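Pectate lyase 47 (PDB 1VBL) probably cleaves pectate, the polygalacturonate of pectin, by calcium-dependent elimination, as a thermostable secreted lyase of polysaccharide lyase family 1. Local coordinates at residues A[8-17]-A[238-246]. Sequence-based numbering, arbitrary orientation.
Sequences LKPYDGWAAY and SDFITISYN
T242, on a beta-helix strand, turns its hydroxyl into the loop 8-17 and is gripped there by two hydrogen bonds: OG1 gives its proton to D12 O at 2.8 Å, tilted 16° from the carbonyl plane, and accepts one from A15 N at 3.2 Å. Chi1 of -69° sets OG1 beside the T242 backbone N and leaves CG2 anti to it, close to D12 and, more loosely, to CD1 of L8. The fit is tight: G13, lacking a side chain, lets its CA come within 3.3 Å of T242 OG1, and A15 CA sits 3.3 Å from F240 O in a CA-H...O contact. This is how a polar strand side chain can anchor a loop without backbone pairing. The buried F240 continues the tight part; its Y17 side opens toward solvent, and stacking replaces hydrogen bonds between the segments. The exposed Y17 lays its ring on one face of F240, offset, planes 10° and centroids 4.3 Å apart, while W14 CE3 meets the F240 edge. A serine in place of F240 would probably leave Y17 without its stacking partner and W14 CE3 without that edge. D239 OD2 lies over the opposite face of F240 and forms a salt bridge with R271. The strand 239-251 runs parallel between 200-208, whose W201 touches L8 and T242, and 272-280, whose H275 bonds D12 OD1; the N-terminal loop thus packs across neighbouring rungs of the parallel beta-helix.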
loop_
_atom_site.group_PDB
_atom_site.type_symbol
_atom_site.label_atom_id
_atom_site.label_comp_id
_atom_site.label_asym_id
_atom_site.label_seq_id
_atom_site.Cartn_x
_atom_site.Cartn_y
_atom_site.Cartn_z
ATOM N N LEU A 8 13.020 -13.742 6.370
ATOM C CA LEU A 8 12.820 -12.751 7.421
ATOM C C LEU A 8 13.582 -13.131 8.694
ATOM O O LEU A 8 13.539 -14.282 9.131
ATOM C CB LEU A 8 11.328 -12.647 7.741
ATOM C CG LEU A 8 10.930 -11.578 8.759
ATOM C CD1 LEU A 8 10.982 -10.213 8.095
ATOM C CD2 LEU A 8 9.527 -11.866 9.287
ATOM N N LYS A 9 14.269 -12.162 9.289
ATOM C CA LYS A 9 15.017 -12.405 10.518
ATOM C C LYS A 9 14.056 -12.921 11.583
ATOM O O LYS A 9 12.865 -12.592 11.576
ATOM C CB LYS A 9 15.708 -11.127 11.006
ATOM C CG LYS A 9 16.748 -10.567 10.046
ATOM C CD LYS A 9 16.178 -9.404 9.228
ATOM C CE LYS A 9 14.963 -9.829 8.406
ATOM N NZ LYS A 9 14.341 -8.737 7.652
ATOM N N PRO A 10 14.565 -13.724 12.526
ATOM C CA PRO A 10 13.764 -14.309 13.604
ATOM C C PRO A 10 12.853 -13.392 14.419
ATOM O O PRO A 10 11.813 -13.837 14.902
ATOM C CB PRO A 10 14.807 -15.025 14.461
ATOM C CG PRO A 10 16.056 -14.245 14.218
ATOM C CD PRO A 10 15.995 -14.014 12.726
ATOM N N TYR A 11 13.228 -12.127 14.578
ATOM C CA TYR A 11 12.408 -11.192 15.348
ATOM C C TYR A 11 12.032 -9.945 14.560
ATOM O O TYR A 11 11.629 -8.937 15.145
ATOM C CB TYR A 11 13.138 -10.746 16.626
ATOM C CG TYR A 11 13.448 -11.864 17.596
ATOM C CD1 TYR A 11 14.566 -12.681 17.417
ATOM C CD2 TYR A 11 12.611 -12.121 18.681
ATOM C CE1 TYR A 11 14.842 -13.727 18.293
ATOM C CE2 TYR A 11 12.877 -13.167 19.566
ATOM C CZ TYR A 11 13.992 -13.966 19.365
ATOM O OH TYR A 11 14.250 -15.008 20.225
ATOM N N ASP A 12 12.143 -10.004 13.238
ATOM C CA ASP A 12 11.837 -8.824 12.441
ATOM C C ASP A 12 10.352 -8.577 12.186
ATOM O O ASP A 12 9.808 -8.966 11.147
ATOM C CB ASP A 12 12.588 -8.864 11.107
ATOM C CG ASP A 12 12.535 -7.530 10.376
ATOM O OD1 ASP A 12 11.966 -6.573 10.938
ATOM O OD2 ASP A 12 13.054 -7.435 9.247
ATOM N N GLY A 13 9.706 -7.923 13.146
ATOM C CA GLY A 13 8.299 -7.589 13.011
ATOM C C GLY A 13 7.298 -8.711 13.208
ATOM O O GLY A 13 7.657 -9.873 13.397
ATOM N N TRP A 14 6.021 -8.349 13.148
ATOM C CA TRP A 14 4.943 -9.311 13.330
ATOM C C TRP A 14 4.995 -10.525 12.401
ATOM O O TRP A 14 4.504 -11.596 12.758
ATOM C CB TRP A 14 3.592 -8.608 13.191
ATOM C CG TRP A 14 3.118 -7.933 14.453
ATOM C CD1 TRP A 14 2.856 -6.600 14.629
ATOM C CD2 TRP A 14 2.764 -8.577 15.687
ATOM N NE1 TRP A 14 2.354 -6.379 15.894
ATOM C CE2 TRP A 14 2.288 -7.575 16.561
ATOM C CE3 TRP A 14 2.801 -9.906 16.134
ATOM C CZ2 TRP A 14 1.849 -7.860 17.858
ATOM C CZ3 TRP A 14 2.363 -10.190 17.427
ATOM C CH2 TRP A 14 1.894 -9.170 18.273
ATOM N N ALA A 15 5.581 -10.367 11.216
ATOM C CA ALA A 15 5.679 -11.481 10.273
ATOM C C ALA A 15 6.623 -12.570 10.784
ATOM O O ALA A 15 6.684 -13.664 10.221
ATOM C CB ALA A 15 6.151 -10.979 8.915
ATOM N N ALA A 16 7.361 -12.270 11.848
ATOM C CA ALA A 16 8.292 -13.239 12.423
ATOM C C ALA A 16 7.589 -14.152 13.429
ATOM O O ALA A 16 8.166 -15.127 13.910
ATOM C CB ALA A 16 9.448 -12.513 13.101
ATOM N N TYR A 17 6.335 -13.833 13.732
ATOM C CA TYR A 17 5.553 -14.615 14.684
ATOM C C TYR A 17 5.556 -16.105 14.345
ATOM O O TYR A 17 5.449 -16.490 13.178
ATOM C CB TYR A 17 4.110 -14.109 14.720
ATOM C CG TYR A 17 3.235 -14.861 15.697
ATOM C CD1 TYR A 17 3.316 -14.619 17.069
ATOM C CD2 TYR A 17 2.350 -15.844 15.254
ATOM C CE1 TYR A 17 2.537 -15.338 17.976
ATOM C CE2 TYR A 17 1.569 -16.568 16.151
ATOM C CZ TYR A 17 1.667 -16.311 17.508
ATOM O OH TYR A 17 0.898 -17.034 18.395
ATOM N N SER A 238 -6.090 -10.023 7.633
ATOM C CA SER A 238 -4.707 -10.359 7.312
ATOM C C SER A 238 -3.980 -10.244 8.647
ATOM O O SER A 238 -4.460 -9.567 9.557
ATOM C CB SER A 238 -4.128 -9.374 6.295
ATOM O OG SER A 238 -4.751 -9.548 5.035
ATOM N N ASP A 239 -2.829 -10.886 8.784
ATOM C CA ASP A 239 -2.146 -10.846 10.070
ATOM C C ASP A 239 -0.667 -11.176 9.921
ATOM O O ASP A 239 -0.270 -11.835 8.963
ATOM C CB ASP A 239 -2.811 -11.878 10.992
ATOM C CG ASP A 239 -2.829 -11.460 12.449
ATOM O OD1 ASP A 239 -2.382 -10.345 12.777
ATOM O OD2 ASP A 239 -3.311 -12.265 13.276
ATOM N N PHE A 240 0.136 -10.719 10.877
ATOM C CA PHE A 240 1.571 -10.997 10.888
ATOM C C PHE A 240 2.264 -10.558 9.605
ATOM O O PHE A 240 2.681 -11.378 8.782
ATOM C CB PHE A 240 1.777 -12.492 11.138
ATOM C CG PHE A 240 1.063 -12.989 12.364
ATOM C CD1 PHE A 240 0.203 -14.083 12.297
ATOM C CD2 PHE A 240 1.224 -12.340 13.582
ATOM C CE1 PHE A 240 -0.492 -14.518 13.426
ATOM C CE2 PHE A 240 0.534 -12.767 14.719
ATOM C CZ PHE A 240 -0.325 -13.856 14.639
ATOM N N ILE A 241 2.396 -9.246 9.462
ATOM C CA ILE A 241 2.999 -8.645 8.286
ATOM C C ILE A 241 4.130 -7.696 8.663
ATOM O O ILE A 241 4.023 -6.967 9.641
ATOM C CB ILE A 241 1.937 -7.841 7.515
ATOM C CG1 ILE A 241 0.756 -8.755 7.173
ATOM C CG2 ILE A 241 2.545 -7.214 6.269
ATOM C CD1 ILE A 241 -0.410 -8.027 6.544
ATOM N N THR A 242 5.212 -7.720 7.889
ATOM C CA THR A 242 6.332 -6.817 8.121
ATOM C C THR A 242 6.598 -6.041 6.834
ATOM O O THR A 242 6.812 -6.626 5.772
ATOM C CB THR A 242 7.616 -7.568 8.546
ATOM O OG1 THR A 242 7.434 -8.118 9.858
ATOM C CG2 THR A 242 8.813 -6.606 8.575
ATOM N N ILE A 243 6.557 -4.717 6.945
ATOM C CA ILE A 243 6.782 -3.802 5.826
ATOM C C ILE A 243 8.044 -3.027 6.184
ATOM O O ILE A 243 8.019 -2.146 7.049
ATOM C CB ILE A 243 5.589 -2.834 5.683
ATOM C CG1 ILE A 243 4.314 -3.637 5.398
ATOM C CG2 ILE A 243 5.860 -1.813 4.586
ATOM C CD1 ILE A 243 3.056 -2.800 5.385
ATOM N N SER A 244 9.146 -3.347 5.512
ATOM C CA SER A 244 10.411 -2.711 5.844
ATOM C C SER A 244 11.274 -2.227 4.690
ATOM O O SER A 244 11.295 -2.818 3.611
ATOM C CB SER A 244 11.235 -3.676 6.689
ATOM O OG SER A 244 11.413 -4.903 6.002
ATOM N N TYR A 245 12.001 -1.144 4.945
ATOM C CA TYR A 245 12.912 -0.576 3.964
ATOM C C TYR A 245 12.336 -0.357 2.568
ATOM O O TYR A 245 13.015 -0.592 1.569
ATOM C CB TYR A 245 14.155 -1.454 3.878
ATOM C CG TYR A 245 15.042 -1.343 5.098
ATOM C CD1 TYR A 245 15.935 -0.285 5.230
ATOM C CD2 TYR A 245 14.976 -2.283 6.125
ATOM C CE1 TYR A 245 16.747 -0.163 6.356
ATOM C CE2 TYR A 245 15.785 -2.171 7.262
ATOM C CZ TYR A 245 16.667 -1.107 7.365
ATOM O OH TYR A 245 17.477 -0.973 8.470
ATOM N N ASN A 246 11.089 0.102 2.507
ATOM C CA ASN A 246 10.439 0.383 1.231
ATOM C C ASN A 246 10.375 1.886 1.031
ATOM O O ASN A 246 10.456 2.659 1.986
ATOM C CB ASN A 246 9.000 -0.146 1.216
ATOM C CG ASN A 246 8.927 -1.644 1.365
ATOM O OD1 ASN A 246 9.266 -2.391 0.442
ATOM N ND2 ASN A 246 8.487 -2.098 2.534
#